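PDB 3ING: homoserine dehydrogenase from Thermoplasma acidophilum, which catalyses the NADP(H)-dependent interconversion of L-aspartate semialdehyde and L-homoserine, a step shared by threonine and methionine biosynthesis. Local coordinates for the interface of chains A and B. Numbering follows the deposited sequence. Chains: chain A/B, Homoserine dehydrogenase.

The interface of chains A and B. Residues chain A 314-315, 318-319, 322; chain B 159-161.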
ATOM      1  N   VAL A 314      10.290  -6.603   8.668  1.00 21.43           N
ATOM      2  CA  VAL A 314       9.428  -7.391   9.562  1.00 22.49           C
ATOM      3  C   VAL A 314       8.037  -7.559   8.936  1.00 23.42           C
ATOM      4  O   VAL A 314       7.399  -8.586   9.129  1.00 21.38           O
ATOM      5  CB  VAL A 314       9.392  -6.848  11.013  1.00 23.14           C
ATOM      6  CG1 VAL A 314       8.371  -7.628  11.873  1.00 21.07           C
ATOM      7  CG2 VAL A 314      10.781  -6.939  11.648  1.00 19.68           C
ATOM      8  N   ASN A 315       7.595  -6.576   8.151  1.00 23.39           N
ATOM      9  CA  ASN A 315       6.344  -6.747   7.395  1.00 23.36           C
ATOM     10  C   ASN A 315       6.471  -7.942   6.457  1.00 23.12           C
ATOM     11  O   ASN A 315       5.573  -8.779   6.385  1.00 21.57           O
ATOM     12  CB  ASN A 315       5.970  -5.501   6.600  1.00 20.43           C
ATOM     13  CG  ASN A 315       4.583  -5.598   6.038  1.00 23.67           C
ATOM     14  OD1 ASN A 315       4.379  -5.844   4.825  1.00 28.66           O
ATOM     15  ND2 ASN A 315       3.609  -5.512   6.927  1.00 15.47           N
ATOM     16  N   LEU A 318       6.131 -11.164   8.361  1.00 21.87           N
ATOM     17  CA  LEU A 318       4.748 -11.414   8.744  1.00 23.54           C
ATOM     18  C   LEU A 318       3.925 -11.816   7.525  1.00 24.48           C
ATOM     19  O   LEU A 318       3.087 -12.728   7.611  1.00 24.43           O
ATOM     20  CB  LEU A 318       4.172 -10.183   9.446  1.00 22.99           C
ATOM     21  CG  LEU A 318       4.852  -9.908  10.782  1.00 23.12           C
ATOM     22  CD1 LEU A 318       4.315  -8.628  11.446  1.00 23.39           C
ATOM     23  CD2 LEU A 318       4.674 -11.124  11.720  1.00 20.84           C
ATOM     24  N   LEU A 319       4.197 -11.220   6.369  1.00 23.36           N
ATOM     25  CA  LEU A 319       3.488 -11.665   5.145  1.00 24.69           C
ATOM     26  C   LEU A 319       3.810 -13.130   4.848  1.00 25.34           C
ATOM     27  O   LEU A 319       2.923 -13.900   4.477  1.00 26.50           O
ATOM     28  CB  LEU A 319       3.833 -10.794   3.935  1.00 19.46           C
ATOM     29  CG  LEU A 319       3.241  -9.364   3.904  1.00 20.34           C
ATOM     30  CD1 LEU A 319       3.861  -8.504   2.791  1.00 21.22           C
ATOM     31  CD2 LEU A 319       1.708  -9.521   3.718  1.00 15.57           C
ATOM     32  N   LYS A 322       2.008 -16.110   6.802  1.00 43.93           N
ATOM     33  CA  LYS A 322       0.673 -16.533   6.375  1.00 47.12           C
ATOM     34  C   LYS A 322       0.702 -17.536   5.207  1.00 49.28           C
ATOM     35  O   LYS A 322      -0.341 -18.044   4.840  1.00 50.76           O
ATOM     36  CB  LYS A 322      -0.202 -15.325   5.985  1.00 48.08           C
ATOM     37  CG  LYS A 322      -0.548 -14.411   7.150  1.00 53.48           C
ATOM     38  CD  LYS A 322       0.164 -13.062   7.087  1.00 60.16           C
ATOM     39  CE  LYS A 322      -0.763 -11.928   6.677  1.00 60.02           C
ATOM     40  NZ  LYS A 322      -1.587 -11.464   7.835  1.00 62.90           N
TER
ATOM     41  N   ILE B 159       1.862  -2.549   6.585  1.00 21.07           N
ATOM     42  CA  ILE B 159       2.398  -2.106   7.894  1.00 23.32           C
ATOM     43  C   ILE B 159       1.992  -3.033   9.048  1.00 25.26           C
ATOM     44  O   ILE B 159       1.661  -2.609  10.151  1.00 24.51           O
ATOM     45  CB  ILE B 159       1.983  -0.649   8.194  1.00 26.24           C
ATOM     46  CG1 ILE B 159       0.442  -0.516   8.238  1.00 30.09           C
ATOM     47  CG2 ILE B 159       2.518   0.256   7.161  1.00 20.50           C
ATOM     48  CD1 ILE B 159      -0.041   0.836   8.746  1.00 34.68           C
ATOM     49  N   LEU B 160       2.058  -4.332   8.792  1.00 28.31           N
ATOM     50  CA  LEU B 160       1.703  -5.349   9.793  1.00 25.39           C
ATOM     51  C   LEU B 160       2.404  -5.223  11.159  1.00 26.99           C
ATOM     52  O   LEU B 160       1.789  -5.468  12.184  1.00 26.42           O
ATOM     53  CB  LEU B 160       1.920  -6.767   9.222  1.00 27.78           C
ATOM     54  CG  LEU B 160       0.891  -7.233   8.190  1.00 24.87           C
ATOM     55  CD1 LEU B 160       1.427  -8.399   7.419  1.00 26.15           C
ATOM     56  CD2 LEU B 160      -0.448  -7.591   8.940  1.00 23.27           C
ATOM     57  N   PRO B 161       3.682  -4.842  11.196  1.00 25.61           N
ATOM     58  CA  PRO B 161       4.321  -4.757  12.500  1.00 25.35           C
ATOM     59  C   PRO B 161       3.879  -3.601  13.404  1.00 23.30           C
ATOM     60  O   PRO B 161       4.201  -3.603  14.586  1.00 23.98           O
ATOM     61  CB  PRO B 161       5.791  -4.532  12.155  1.00 26.93           C
ATOM     62  CG  PRO B 161       5.902  -4.681  10.724  1.00 20.27           C
ATOM     63  CD  PRO B 161       4.599  -4.496  10.113  1.00 28.64           C
TER
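A:Leu318 and B:Leu160 meet in a helix-on-loop patch of the two-fold symmetric interface between the two copies of the deposited assembly, which may be the biological dimer; here the leucine and proline of a loop from one subunit are set against the C-terminal helix of the other. Exchanging the chains gives a twin patch, so each subunit lends both helix and loop; the pairing appears to contribute to holding the two subunits of the deposited assembly together. The example shows how one leucine can engage successive turns of a partner helix. B:Leu160, with the largest buried surface in the patch at 78 Å², lies across the face of helix 306-321 made by A:Asn315, A:Leu318 and A:Leu319. Its CG stands anti to its carbonyl carbon (chi1 -74°), which carries the branched end along the helix towards the C-terminus. Beside A:Leu318 the two side chains run past each other in opposite directions, methyl CD1 of A:Leu318 lying 3.8 Å from CB of B:Leu160. At the other end, B:Leu160 CD1 is 3.9 Å from A:Leu319 CD2, the two side chains crossing at about a right angle. Farther along the chain, the poorly ordered A:Lys322 points its tip towards B:Leu160 CD2, and its placement is doubtful.

B:Pro161 extends the apolar surface back along the helix. Its ring carbon CG rests 3.6 Å from the backbone N of A:Asn315, while CD packs on A:Asn315 CB and A:Val314 CG1 flanks the ring.

A polar element is supplied by A:Asn315, whose CG is anti to its backbone N (chi1 -170°), presenting the amide to the loop. As modelled, ND2 would bring an N-H donor against another donor. Exchanging ND2 and OD1 would instead let the amide oxygen accept a hydrogen bond from the loop backbone, a plausible but unproven reading of the 2.7 Å separation between the modelled A:Asn315 ND2 and B:Leu160 N.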